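Local coordinates for phosphate-specific transport system accessory protein PhoU homolog (Pseudomonas aeruginosa, PDB 4Q25) that probably takes part in regulating phosphate uptake, as a homodimeric accessory protein of the phosphate-specific transport system, at residues A[20-25]-A[70-75]; A[27-32]-A[63-68]; A[43-48]-A[125-130]; A[131-136]-A[167-172]; A[149-154]-A[216-221]. One frame throughout, in Å; residues are numbered along the deposited sequence.

Interaction 1 of 5, residues A[20-25]-A[70-75]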
# COMPACT_ATOMS: atom_id res chain seq x y z
N GLU A 20 -27.20 5.83 2.85
CA GLU A 20 -27.21 5.45 1.44
C GLU A 20 -26.36 6.43 0.66
O GLU A 20 -25.70 6.04 -0.27
CB GLU A 20 -28.64 5.39 0.85
CG GLU A 20 -29.54 4.31 1.45
CD GLU A 20 -29.29 2.91 0.92
OE1 GLU A 20 -30.27 2.25 0.49
OE2 GLU A 20 -28.12 2.45 0.94
N ASP A 21 -26.40 7.71 1.03
CA ASP A 21 -25.57 8.73 0.41
C ASP A 21 -24.06 8.44 0.47
O ASP A 21 -23.34 8.70 -0.49
CB ASP A 21 -25.82 10.09 1.06
CG ASP A 21 -26.97 10.81 0.44
OD1 ASP A 21 -27.99 10.14 0.14
OD2 ASP A 21 -26.84 12.03 0.22
N VAL A 22 -23.59 7.94 1.60
CA VAL A 22 -22.19 7.60 1.76
C VAL A 22 -21.88 6.27 1.06
O VAL A 22 -20.77 6.03 0.62
CB VAL A 22 -21.75 7.56 3.25
CG1 VAL A 22 -22.32 6.36 3.97
CG2 VAL A 22 -20.23 7.53 3.36
N ARG A 23 -22.86 5.40 0.96
CA ARG A 23 -22.69 4.18 0.20
C ARG A 23 -22.51 4.54 -1.28
O ARG A 23 -21.64 4.01 -1.94
CB ARG A 23 -23.88 3.26 0.37
CG ARG A 23 -23.53 1.79 0.45
CD ARG A 23 -24.76 0.94 0.74
NE ARG A 23 -25.64 0.97 -0.43
CZ ARG A 23 -25.75 0.00 -1.33
NH1 ARG A 23 -25.06 -1.14 -1.21
NH2 ARG A 23 -26.58 0.17 -2.36
N SER A 24 -23.31 5.48 -1.77
CA SER A 24 -23.31 5.82 -3.18
C SER A 24 -22.07 6.66 -3.53
O SER A 24 -21.62 6.65 -4.67
CB SER A 24 -24.59 6.57 -3.58
OG SER A 24 -24.42 7.98 -3.46
N HIS A 25 -21.55 7.38 -2.54
CA HIS A 25 -20.29 8.10 -2.71
C HIS A 25 -19.11 7.14 -2.84
O HIS A 25 -18.26 7.34 -3.68
CB HIS A 25 -20.08 9.06 -1.56
CG HIS A 25 -21.08 10.17 -1.53
ND1 HIS A 25 -21.52 10.76 -0.36
CD2 HIS A 25 -21.75 10.79 -2.53
CE1 HIS A 25 -22.39 11.70 -0.64
NE2 HIS A 25 -22.56 11.74 -1.95
N ASP A 70 -14.44 10.03 4.33
CA ASP A 70 -14.00 9.77 5.70
C ASP A 70 -14.71 10.70 6.65
O ASP A 70 -15.16 10.27 7.70
CB ASP A 70 -12.47 9.93 5.89
CG ASP A 70 -11.69 8.67 5.50
OD1 ASP A 70 -12.01 7.57 5.99
OD2 ASP A 70 -10.73 8.79 4.69
N GLU A 71 -14.80 11.97 6.30
CA GLU A 71 -15.48 12.95 7.16
C GLU A 71 -16.96 12.66 7.27
O GLU A 71 -17.56 12.81 8.33
CB GLU A 71 -15.29 14.36 6.63
CG GLU A 71 -13.91 14.91 6.90
CD GLU A 71 -13.54 14.85 8.37
OE1 GLU A 71 -14.09 15.65 9.15
OE2 GLU A 71 -12.72 13.97 8.74
N GLU A 72 -17.53 12.20 6.17
CA GLU A 72 -18.92 11.77 6.14
C GLU A 72 -19.18 10.63 7.10
O GLU A 72 -20.20 10.61 7.82
CB GLU A 72 -19.26 11.36 4.71
CG GLU A 72 -20.70 11.45 4.36
CD GLU A 72 -20.98 11.01 2.94
OE1 GLU A 72 -22.13 10.61 2.68
OE2 GLU A 72 -20.05 11.05 2.10
N CYS A 73 -18.27 9.65 7.12
CA CYS A 73 -18.38 8.53 8.07
C CYS A 73 -18.27 9.01 9.50
O CYS A 73 -18.78 8.36 10.44
CB CYS A 73 -17.30 7.48 7.86
SG CYS A 73 -17.38 6.61 6.28
N VAL A 74 -17.51 10.07 9.68
CA VAL A 74 -17.37 10.67 10.98
C VAL A 74 -18.66 11.32 11.43
O VAL A 74 -19.12 11.06 12.49
CB VAL A 74 -16.16 11.64 11.01
CG1 VAL A 74 -16.20 12.56 12.19
CG2 VAL A 74 -14.89 10.86 11.09
N ARG A 75 -19.28 12.09 10.57
CA ARG A 75 -20.49 12.76 10.95
C ARG A 75 -21.60 11.79 11.26
O ARG A 75 -22.30 11.88 12.28
CB ARG A 75 -20.87 13.74 9.88
CG ARG A 75 -19.71 14.61 9.47
CD ARG A 75 -20.13 15.82 8.67
NE ARG A 75 -20.99 15.48 7.56
CZ ARG A 75 -20.59 15.40 6.30
NH1 ARG A 75 -19.35 15.66 5.98
NH2 ARG A 75 -21.45 15.08 5.36
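Val-22 and Glu-72 face each other where segments 20-25 and 70-75 run antiparallel, 163° between their directions and 10.4 Å between their axes, as neighbouring helices of a PhoU helix bundle. The CA atoms of Val-22 and Glu-72 are 6.9 Å apart. Glu-72 carries the contact: its CG is anti to the backbone N (chi1 -155°) and its chain continues extended past Val-22, the two side chains sliding by in opposite directions. The methyl CG2 of Val-22 lies 3.6 Å from CD of Glu-72, and also approaches SG of Cys-73. Val-22 also packs on Ile-93 of helix 84-120. At the partly exposed margin His-25 crosses the glutamate at about a right angle, ring and carboxylate planes 63° apart. ND1 of His-25 donates to both oxygens of Glu-72, weakly to OE1 at 3.1 Å; the firmer bond, 2.9 Å from ND1 of His-25 to OE2 of Glu-72, uses the syn lone pair of OE2.

Interaction 2 of 5, residues A[27-32]-A[63-68]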
# COMPACT_ATOMS: atom_id res chain seq x y z
N LEU A 27 -19.39 4.07 -4.06
CA LEU A 27 -19.56 3.49 -5.36
C LEU A 27 -19.05 4.45 -6.42
O LEU A 27 -18.31 4.04 -7.30
CB LEU A 27 -21.04 3.14 -5.61
CG LEU A 27 -21.72 2.03 -4.76
CD1 LEU A 27 -23.21 1.88 -5.01
CD2 LEU A 27 -21.07 0.68 -4.90
N ALA A 28 -19.42 5.72 -6.32
CA ALA A 28 -18.92 6.72 -7.27
C ALA A 28 -17.38 6.79 -7.26
O ALA A 28 -16.76 6.90 -8.31
CB ALA A 28 -19.50 8.08 -6.98
N MET A 29 -16.78 6.73 -6.07
CA MET A 29 -15.32 6.73 -5.99
C MET A 29 -14.78 5.50 -6.71
O MET A 29 -13.88 5.62 -7.54
CB MET A 29 -14.82 6.72 -4.57
CG MET A 29 -13.30 6.78 -4.43
SD MET A 29 -12.77 6.73 -2.73
CE MET A 29 -10.99 6.88 -2.91
N GLY A 30 -15.36 4.34 -6.42
CA GLY A 30 -14.92 3.10 -7.01
C GLY A 30 -14.98 3.13 -8.52
O GLY A 30 -14.09 2.60 -9.19
N GLY A 31 -16.01 3.78 -9.05
CA GLY A 31 -16.22 3.89 -10.47
C GLY A 31 -15.11 4.72 -11.07
O GLY A 31 -14.53 4.33 -12.09
N LEU A 32 -14.80 5.85 -10.45
CA LEU A 32 -13.70 6.71 -10.92
C LEU A 32 -12.34 6.02 -10.91
O LEU A 32 -11.52 6.16 -11.80
CB LEU A 32 -13.63 7.97 -10.08
CG LEU A 32 -12.83 9.07 -10.71
CD1 LEU A 32 -13.20 9.26 -12.18
CD2 LEU A 32 -13.10 10.35 -9.96
N ASN A 63 -8.13 11.33 -4.17
CA ASN A 63 -7.69 11.58 -2.81
C ASN A 63 -8.68 12.49 -2.07
O ASN A 63 -8.94 12.30 -0.88
CB ASN A 63 -6.28 12.21 -2.80
CG ASN A 63 -5.19 11.22 -3.16
OD1 ASN A 63 -4.51 11.38 -4.17
ND2 ASN A 63 -5.03 10.19 -2.36
N GLN A 64 -9.23 13.48 -2.76
CA GLN A 64 -10.19 14.38 -2.16
C GLN A 64 -11.54 13.69 -1.97
O GLN A 64 -12.26 13.98 -1.01
CB GLN A 64 -10.31 15.68 -2.98
CG GLN A 64 -11.03 16.84 -2.30
CD GLN A 64 -10.50 17.15 -0.90
OE1 GLN A 64 -9.31 17.43 -0.72
NE2 GLN A 64 -11.39 17.11 0.10
N MET A 65 -11.90 12.74 -2.84
CA MET A 65 -13.10 11.93 -2.57
C MET A 65 -12.92 11.10 -1.32
O MET A 65 -13.85 10.93 -0.54
CB MET A 65 -13.44 11.00 -3.73
CG MET A 65 -14.07 11.70 -4.91
SD MET A 65 -14.29 10.60 -6.31
CE MET A 65 -16.03 10.21 -6.12
N GLU A 66 -11.73 10.56 -1.12
CA GLU A 66 -11.51 9.70 0.04
C GLU A 66 -11.65 10.50 1.33
O GLU A 66 -12.21 10.00 2.30
CB GLU A 66 -10.13 9.05 -0.02
CG GLU A 66 -9.79 8.19 1.20
CD GLU A 66 -8.45 8.59 1.78
OE1 GLU A 66 -7.48 7.80 1.63
OE2 GLU A 66 -8.37 9.71 2.34
N ARG A 67 -11.11 11.71 1.34
CA ARG A 67 -11.22 12.62 2.47
C ARG A 67 -12.67 12.98 2.74
O ARG A 67 -13.10 12.99 3.90
CB ARG A 67 -10.44 13.90 2.22
CG ARG A 67 -8.94 13.69 2.23
CD ARG A 67 -8.21 14.91 1.69
NE ARG A 67 -6.92 14.51 1.13
CZ ARG A 67 -6.48 14.83 -0.09
NH1 ARG A 67 -7.19 15.63 -0.87
NH2 ARG A 67 -5.30 14.39 -0.49
N ASN A 68 -13.41 13.28 1.68
CA ASN A 68 -14.83 13.62 1.83
C ASN A 68 -15.66 12.49 2.39
O ASN A 68 -16.58 12.71 3.16
CB ASN A 68 -15.42 14.12 0.51
CG ASN A 68 -14.79 15.42 0.06
OD1 ASN A 68 -14.16 16.09 0.84
ND2 ASN A 68 -14.90 15.73 -1.21
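Met-29 and Met-65 meet where segments 27-32 and 63-68 run antiparallel, at 165° with axes 10.4 Å apart, the CA atoms of Met-29 and Met-65 separated by 6.6 Å. The contact is apolar, carried largely by two methionines between two helices of the bundle. Met-65 reaches across to the backbone of the other helix. Its CG is anti to the carbonyl carbon and SD continues extended from it, but the chain bends at its last torsion (chi3 100°), which sets the methyl CE against the turn formed by Ala-28 and Met-29. There CE of Met-65 lies 3.6 Å from CA of Met-29, and it also touches CB of Ala-28 at 4.2 Å. The sulfur of the same side chain is met from another direction by Leu-32, whose CD2 comes within 3.8 Å of SD of Met-65; these two side chains cross obliquely. Met-29 answers with CG anti to the backbone N (chi1 -177°) and the chain extended beyond it, running side by side with Glu-66 and pointing the same way. CE of Met-29 packs 3.7 Å from CB of Glu-66, using the aliphatic base of that residue while the acidic end leads away. Beyond the pair, helix 84-120 closes the inner side: Met-29 packs on Val-97 and Leu-100, and Glu-66 touches Val-97 and Glu-101. Leu-27 packs on Phe-148 and Ala-149 of helix 127-149.

Interaction 3 of 5, residues A[43-48]-A[125-130]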
# COMPACT_ATOMS: atom_id res chain seq x y z
N ALA A 43 -3.21 2.92 -21.58
CA ALA A 43 -2.10 3.85 -21.82
C ALA A 43 -0.81 3.11 -22.02
O ALA A 43 -0.04 3.44 -22.90
CB ALA A 43 -1.94 4.81 -20.66
N LEU A 44 -0.55 2.12 -21.17
CA LEU A 44 0.72 1.40 -21.29
C LEU A 44 0.75 0.65 -22.62
O LEU A 44 1.70 0.80 -23.40
CB LEU A 44 0.92 0.46 -20.11
CG LEU A 44 2.26 -0.27 -19.99
CD1 LEU A 44 2.48 -0.65 -18.54
CD2 LEU A 44 2.34 -1.52 -20.85
N ILE A 45 -0.31 -0.11 -22.88
CA ILE A 45 -0.39 -0.97 -24.03
C ILE A 45 -0.32 -0.16 -25.32
O ILE A 45 0.34 -0.58 -26.27
CB ILE A 45 -1.68 -1.80 -24.06
CG1 ILE A 45 -1.80 -2.70 -22.85
CG2 ILE A 45 -1.76 -2.64 -25.34
CD1 ILE A 45 -0.72 -3.72 -22.70
N ASP A 46 -1.02 0.98 -25.33
CA ASP A 46 -1.15 1.81 -26.52
C ASP A 46 -0.06 2.84 -26.63
O ASP A 46 -0.13 3.69 -27.54
CB ASP A 46 -2.49 2.54 -26.55
CG ASP A 46 -3.64 1.60 -26.70
OD1 ASP A 46 -3.40 0.41 -27.02
OD2 ASP A 46 -4.80 2.03 -26.55
N ALA A 47 0.94 2.78 -25.74
CA ALA A 47 1.99 3.78 -25.72
C ALA A 47 1.43 5.18 -25.88
O ALA A 47 1.89 5.95 -26.75
CB ALA A 47 3.04 3.50 -26.79
N ASP A 48 0.47 5.51 -25.00
CA ASP A 48 -0.34 6.75 -25.11
C ASP A 48 -0.07 7.69 -23.91
O ASP A 48 -0.65 7.55 -22.84
CB ASP A 48 -1.82 6.38 -25.18
CG ASP A 48 -2.71 7.57 -25.38
OD1 ASP A 48 -2.37 8.71 -24.97
OD2 ASP A 48 -3.81 7.34 -25.91
N ARG A 125 9.17 -7.92 -24.41
CA ARG A 125 8.33 -8.89 -23.74
C ARG A 125 7.35 -8.22 -22.80
O ARG A 125 7.63 -7.14 -22.28
CB ARG A 125 9.24 -9.84 -22.94
CG ARG A 125 8.99 -11.31 -23.15
CD ARG A 125 9.43 -11.78 -24.53
NE ARG A 125 9.95 -13.14 -24.46
CZ ARG A 125 10.68 -13.70 -25.42
NH1 ARG A 125 10.95 -13.03 -26.54
NH2 ARG A 125 11.12 -14.95 -25.26
N GLY A 126 6.19 -8.85 -22.60
CA GLY A 126 5.32 -8.56 -21.45
C GLY A 126 3.96 -7.91 -21.69
O GLY A 126 3.18 -7.79 -20.78
N TYR A 127 3.69 -7.47 -22.90
CA TYR A 127 2.47 -6.73 -23.15
C TYR A 127 1.21 -7.58 -23.04
O TYR A 127 0.15 -7.11 -22.54
CB TYR A 127 2.55 -5.99 -24.50
CG TYR A 127 3.54 -4.86 -24.45
CD1 TYR A 127 3.20 -3.64 -23.87
CD2 TYR A 127 4.83 -5.00 -24.95
CE1 TYR A 127 4.10 -2.60 -23.80
CE2 TYR A 127 5.73 -3.96 -24.89
CZ TYR A 127 5.38 -2.76 -24.30
OH TYR A 127 6.29 -1.73 -24.26
N VAL A 128 1.28 -8.82 -23.53
CA VAL A 128 0.11 -9.69 -23.46
C VAL A 128 -0.16 -9.98 -22.01
O VAL A 128 -1.29 -9.99 -21.61
CB VAL A 128 0.24 -10.97 -24.31
CG1 VAL A 128 1.37 -11.87 -23.83
CG2 VAL A 128 -1.06 -11.76 -24.26
N GLU A 129 0.89 -10.16 -21.22
CA GLU A 129 0.72 -10.40 -19.78
C GLU A 129 0.14 -9.20 -19.01
O GLU A 129 -0.70 -9.37 -18.12
CB GLU A 129 2.04 -10.83 -19.15
CG GLU A 129 2.57 -12.17 -19.65
CD GLU A 129 3.63 -12.04 -20.73
OE1 GLU A 129 3.56 -11.07 -21.52
OE2 GLU A 129 4.52 -12.94 -20.79
N VAL A 130 0.62 -8.01 -19.32
CA VAL A 130 0.08 -6.81 -18.73
C VAL A 130 -1.42 -6.69 -19.04
O VAL A 130 -2.22 -6.46 -18.16
CB VAL A 130 0.79 -5.53 -19.23
CG1 VAL A 130 -0.02 -4.29 -18.88
CG2 VAL A 130 2.17 -5.43 -18.63
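Leu-44 and Ile-45, at the C-terminal end of helix 15-45, pack against Tyr-127 and Val-130 in the first turn of helix 127-149. Leu-44 holds CG anti to the backbone N (chi1 -174°), and its CD2 approaches the tyrosine ring obliquely, 3.6 Å from CE1 of Tyr-127. Ile-45 has CG1 anti to the carbonyl carbon and its chain turned again at chi2 (-61°), which brings CD1 to the edge of the same ring, 4.1 Å from CD1 of Tyr-127. CD1 of Ile-45 also rests 3.9 Å from CG1 of Val-130, the isoleucine and valine sliding past each other in opposite directions. Val-130 CG1 therefore touches both partners, with CD2 of Leu-44 at 4.1 Å. Just beyond, a Schellman motif with Ala-47 as its C-prime residue ends helix 15-45. The phenol OH of Tyr-127 is hydrogen-bonded to the backbone N of Ser-123. Helix 188-220 backs the contact through Ala-197, Ile-194, Leu-198 and Leu-201, while Leu-44 also packs on Val-110 and Ala-114 of helix 84-120.

Interaction 4 of 5, residues A[131-136]-A[167-172]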
# COMPACT_ATOMS: atom_id res chain seq x y z
N ARG A 131 -1.78 -6.83 -20.30
CA ARG A 131 -3.18 -6.73 -20.70
C ARG A 131 -4.03 -7.79 -20.02
O ARG A 131 -5.12 -7.51 -19.57
CB ARG A 131 -3.31 -6.85 -22.22
CG ARG A 131 -4.73 -7.04 -22.75
CD ARG A 131 -5.61 -5.85 -22.47
NE ARG A 131 -5.34 -4.76 -23.40
CZ ARG A 131 -5.66 -3.49 -23.23
NH1 ARG A 131 -6.27 -3.07 -22.13
NH2 ARG A 131 -5.37 -2.63 -24.19
N HIS A 132 -3.53 -9.01 -19.94
CA HIS A 132 -4.26 -10.10 -19.34
C HIS A 132 -4.50 -9.93 -17.84
O HIS A 132 -5.63 -10.07 -17.36
CB HIS A 132 -3.52 -11.41 -19.59
CG HIS A 132 -4.14 -12.58 -18.93
ND1 HIS A 132 -5.48 -12.87 -19.05
CD2 HIS A 132 -3.61 -13.55 -18.13
CE1 HIS A 132 -5.76 -13.96 -18.35
NE2 HIS A 132 -4.64 -14.38 -17.78
N ILE A 133 -3.44 -9.66 -17.10
CA ILE A 133 -3.54 -9.42 -15.66
C ILE A 133 -4.35 -8.16 -15.37
O ILE A 133 -5.21 -8.12 -14.49
CB ILE A 133 -2.13 -9.39 -15.05
CG1 ILE A 133 -1.53 -10.78 -15.14
CG2 ILE A 133 -2.17 -8.90 -13.62
CD1 ILE A 133 -0.15 -10.94 -14.57
N GLY A 134 -4.14 -7.13 -16.18
CA GLY A 134 -4.85 -5.87 -16.01
C GLY A 134 -6.36 -5.99 -16.17
O GLY A 134 -7.14 -5.32 -15.48
N SER A 135 -6.78 -6.81 -17.13
CA SER A 135 -8.21 -6.91 -17.41
C SER A 135 -8.88 -7.73 -16.32
O SER A 135 -10.01 -7.48 -15.95
CB SER A 135 -8.48 -7.50 -18.79
OG SER A 135 -7.90 -8.77 -18.87
N GLN A 136 -8.16 -8.71 -15.81
CA GLN A 136 -8.65 -9.52 -14.72
C GLN A 136 -8.82 -8.72 -13.44
O GLN A 136 -9.86 -8.75 -12.80
CB GLN A 136 -7.69 -10.65 -14.47
CG GLN A 136 -7.79 -11.77 -15.49
CD GLN A 136 -6.68 -12.78 -15.33
OE1 GLN A 136 -6.91 -13.97 -15.41
NE2 GLN A 136 -5.48 -12.31 -15.07
N ASP A 167 -2.07 -13.63 -8.48
CA ASP A 167 -0.70 -13.64 -7.93
C ASP A 167 0.14 -14.74 -8.59
O ASP A 167 1.34 -14.58 -8.78
CB ASP A 167 -0.70 -13.79 -6.40
CG ASP A 167 -1.48 -12.66 -5.68
OD1 ASP A 167 -1.68 -11.57 -6.25
OD2 ASP A 167 -1.91 -12.87 -4.51
N ARG A 168 -0.52 -15.84 -8.94
CA ARG A 168 0.14 -16.95 -9.61
C ARG A 168 0.60 -16.55 -11.01
O ARG A 168 1.74 -16.81 -11.40
CB ARG A 168 -0.81 -18.15 -9.70
CG ARG A 168 -0.09 -19.46 -9.92
CD ARG A 168 -1.00 -20.56 -10.47
NE ARG A 168 -0.19 -21.65 -11.04
CZ ARG A 168 -0.68 -22.80 -11.50
NH1 ARG A 168 -1.99 -23.03 -11.49
NH2 ARG A 168 0.14 -23.71 -12.00
N GLU A 169 -0.29 -15.95 -11.77
CA GLU A 169 0.05 -15.39 -13.08
C GLU A 169 1.20 -14.35 -13.02
O GLU A 169 2.06 -14.30 -13.90
CB GLU A 169 -1.17 -14.70 -13.66
CG GLU A 169 -2.27 -15.64 -14.09
CD GLU A 169 -3.45 -14.91 -14.61
OE1 GLU A 169 -3.64 -13.71 -14.27
OE2 GLU A 169 -4.20 -15.53 -15.38
N TYR A 170 1.20 -13.53 -11.98
CA TYR A 170 2.25 -12.56 -11.80
C TYR A 170 3.61 -13.26 -11.64
O TYR A 170 4.58 -12.87 -12.29
CB TYR A 170 1.96 -11.63 -10.60
CG TYR A 170 3.18 -10.82 -10.21
CD1 TYR A 170 3.54 -9.70 -10.94
CD2 TYR A 170 4.00 -11.22 -9.16
CE1 TYR A 170 4.68 -8.98 -10.63
CE2 TYR A 170 5.14 -10.50 -8.82
CZ TYR A 170 5.48 -9.38 -9.56
OH TYR A 170 6.60 -8.65 -9.25
N LYS A 171 3.69 -14.28 -10.80
CA LYS A 171 4.97 -14.95 -10.55
C LYS A 171 5.51 -15.66 -11.80
O LYS A 171 6.71 -15.69 -12.00
CB LYS A 171 4.88 -15.92 -9.37
CG LYS A 171 4.67 -15.21 -8.04
CD LYS A 171 4.63 -16.18 -6.85
CE LYS A 171 4.80 -15.42 -5.55
NZ LYS A 171 4.85 -16.31 -4.35
N THR A 172 4.62 -16.18 -12.65
CA THR A 172 5.07 -16.86 -13.88
C THR A 172 5.49 -15.82 -14.92
O THR A 172 6.42 -16.05 -15.71
CB THR A 172 4.06 -17.90 -14.50
OG1 THR A 172 2.81 -17.30 -14.83
CG2 THR A 172 3.79 -19.09 -13.57
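Glu-169 is gripped by His-132 and Gln-136, one turn apart, where antiparallel helix segments 131-136 and 167-172 pack at 164° with axes 10.6 Å apart in the helix bundle. Two polar bonds divide the carboxylate. NE2 of His-132 donates to OE2 of Glu-169 over 2.7 Å, meeting the oxygen from above the carboxylate plane, with ring and carboxylate turned 56° to each other. Gln-136 and Glu-169 reach toward each other tip to tip, their flat groups nearly coplanar. The amide NE2 of Gln-136 donates to OE1 of Glu-169, but the modelled separation is very short, so its exact length is doubtful. The other amide atom, OE1 of Gln-136, is hydrogen-bonded to the hydroxyl of Tyr-162, which would help fix the rotation of the amide. Van der Waals contact comes from Ile-133, which slides past the glutamate in the opposite direction. With CD1 anti to CA (chi2 -180°), CD1 of Ile-133 lies 4.0 Å from CB of Glu-169 and 3.9 Å from the backbone N of Tyr-170. Helix 188-220 packs on the same pair, with Ile-133 on Leu-198 and Leu-201 and Tyr-170 on Arg-199, while Tyr-170 also packs on Trp-196 of the second subunit.

Interaction 5 of 5, residues A[149-154]-A[216-221]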
# COMPACT_ATOMS: atom_id res chain seq x y z
N ALA A 149 -22.21 -3.29 -3.43
CA ALA A 149 -23.46 -2.62 -3.80
C ALA A 149 -24.70 -3.52 -3.61
O ALA A 149 -25.80 -2.99 -3.48
CB ALA A 149 -23.42 -2.10 -5.23
N ARG A 150 -24.51 -4.83 -3.54
CA ARG A 150 -25.62 -5.78 -3.42
C ARG A 150 -25.50 -6.71 -2.20
O ARG A 150 -26.18 -7.73 -2.11
CB ARG A 150 -25.70 -6.64 -4.70
CG ARG A 150 -26.07 -5.88 -5.98
CD ARG A 150 -26.31 -6.84 -7.16
NE ARG A 150 -25.25 -7.85 -7.33
CZ ARG A 150 -25.35 -9.16 -7.06
NH1 ARG A 150 -26.49 -9.71 -6.60
NH2 ARG A 150 -24.30 -9.95 -7.27
N PHE A 151 -24.61 -6.38 -1.27
CA PHE A 151 -24.44 -7.17 -0.06
C PHE A 151 -24.30 -8.64 -0.43
O PHE A 151 -24.82 -9.51 0.28
CB PHE A 151 -25.64 -6.99 0.88
CG PHE A 151 -26.05 -5.56 1.07
CD1 PHE A 151 -25.43 -4.77 2.03
CD2 PHE A 151 -27.03 -5.00 0.28
CE1 PHE A 151 -25.80 -3.45 2.20
CE2 PHE A 151 -27.41 -3.68 0.44
CZ PHE A 151 -26.78 -2.90 1.40
N ASP A 152 -23.61 -8.91 -1.53
CA ASP A 152 -23.52 -10.25 -2.09
C ASP A 152 -22.18 -10.89 -1.72
O ASP A 152 -21.18 -10.78 -2.45
CB ASP A 152 -23.70 -10.13 -3.61
CG ASP A 152 -23.70 -11.46 -4.31
OD1 ASP A 152 -23.12 -12.44 -3.77
OD2 ASP A 152 -24.26 -11.49 -5.44
N ALA A 153 -22.16 -11.56 -0.58
CA ALA A 153 -20.93 -12.17 -0.10
C ALA A 153 -20.54 -13.45 -0.84
O ALA A 153 -19.48 -14.01 -0.58
CB ALA A 153 -21.01 -12.45 1.40
N ASP A 154 -21.39 -13.90 -1.77
CA ASP A 154 -21.05 -15.04 -2.63
C ASP A 154 -20.07 -14.56 -3.70
O ASP A 154 -19.00 -15.11 -3.83
CB ASP A 154 -22.30 -15.64 -3.32
CG ASP A 154 -23.51 -15.73 -2.39
OD1 ASP A 154 -23.31 -16.04 -1.19
OD2 ASP A 154 -24.64 -15.49 -2.87
N ILE A 216 -17.66 -9.43 2.98
CA ILE A 216 -17.96 -10.66 3.67
C ILE A 216 -18.27 -10.34 5.13
O ILE A 216 -19.33 -10.71 5.65
CB ILE A 216 -16.78 -11.65 3.55
CG1 ILE A 216 -16.78 -12.27 2.15
CG2 ILE A 216 -16.87 -12.73 4.60
CD1 ILE A 216 -15.52 -13.03 1.80
N TYR A 217 -17.33 -9.65 5.77
CA TYR A 217 -17.47 -9.22 7.16
C TYR A 217 -18.76 -8.45 7.35
O TYR A 217 -19.49 -8.70 8.28
CB TYR A 217 -16.23 -8.40 7.59
CG TYR A 217 -16.45 -7.41 8.69
CD1 TYR A 217 -16.32 -7.78 10.03
CD2 TYR A 217 -16.79 -6.09 8.41
CE1 TYR A 217 -16.53 -6.86 11.05
CE2 TYR A 217 -17.00 -5.16 9.41
CZ TYR A 217 -16.86 -5.55 10.73
OH TYR A 217 -17.08 -4.62 11.72
N LEU A 218 -19.03 -7.52 6.44
CA LEU A 218 -20.27 -6.77 6.44
C LEU A 218 -21.49 -7.69 6.45
O LEU A 218 -22.40 -7.51 7.27
CB LEU A 218 -20.32 -5.87 5.20
CG LEU A 218 -21.34 -4.75 5.04
CD1 LEU A 218 -21.15 -4.09 3.68
CD2 LEU A 218 -22.78 -5.22 5.16
N VAL A 219 -21.51 -8.68 5.55
CA VAL A 219 -22.70 -9.50 5.36
C VAL A 219 -22.77 -10.63 6.39
O VAL A 219 -23.69 -10.64 7.20
CB VAL A 219 -22.80 -10.04 3.91
CG1 VAL A 219 -23.90 -11.09 3.77
CG2 VAL A 219 -23.07 -8.88 2.95
N ARG A 220 -21.79 -11.54 6.38
CA ARG A 220 -21.76 -12.66 7.34
C ARG A 220 -21.69 -12.19 8.78
O ARG A 220 -21.98 -12.95 9.71
CB ARG A 220 -20.59 -13.61 7.05
CG ARG A 220 -20.94 -14.86 6.25
CD ARG A 220 -19.95 -15.99 6.54
NE ARG A 220 -20.17 -17.20 5.72
CZ ARG A 220 -19.48 -18.34 5.82
NH1 ARG A 220 -18.49 -18.46 6.72
NH2 ARG A 220 -19.77 -19.36 5.03
N GLY A 221 -21.29 -10.94 8.99
CA GLY A 221 -21.14 -10.41 10.33
C GLY A 221 -19.72 -10.59 10.83
O GLY A 221 -19.28 -9.87 11.73
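Ala-153 and Val-219 form the close-packed part of this contact, which joins the turn between helices 127-149 and 153-183 to the C-terminal end of helix 188-220. CB of Ala-153 lies 3.9 Å from CB of Val-219 and 4.2 Å from CA of Ile-216, the small side chain letting the backbones approach to 5.0 Å between CA of Ala-153 and CA of Ile-216. With CG1 anti to the backbone N (chi1 170°), CG2 of Val-219 stands beside that N and touches the backbone O of Phe-151 at 3.3 Å. The ring of Phe-151, an exposed residue, makes the looser side: it is met at the edge, with CD1 of Phe-151 and CD2 of Leu-218 4.1 Å apart. Phe-151 also packs on Arg-23 of helix 15-45. OD1 of Asp-152, the N-cap of helix 153-183, accepts a weak capping bond from Asp-154 N. Side chain to side chain the contact is apolar, so cohesion across the segments comes from van der Waals packing, while polar groups pair within the turn or with other helices, as Leu-218 O does with Arg-88.

Overall arrangement
The five contacts are distributed along an elongated all-helical bundle. Interactions 1 and 2 are successive steps of the same antiparallel pairing of helices 15-45 and 59-78, their centres 10 Å apart. Interaction 4 is the comparable pairing in the second PhoU domain, its centre about 33 Å from that of interaction 1; each places a histidine against a glutamate across antiparallel helices. Interaction 3 ties the far end of helix 15-45 to helix 127-149; the centres of interactions 3 and 4 are 13 Å apart, and Ile-45 packs on Arg-131. At the other end, interaction 5 meets interaction 1 through a probable hydrogen bond from Arg-23 NH1 to Ala-149 O, and interaction 2 through Leu-27 on Ala-149.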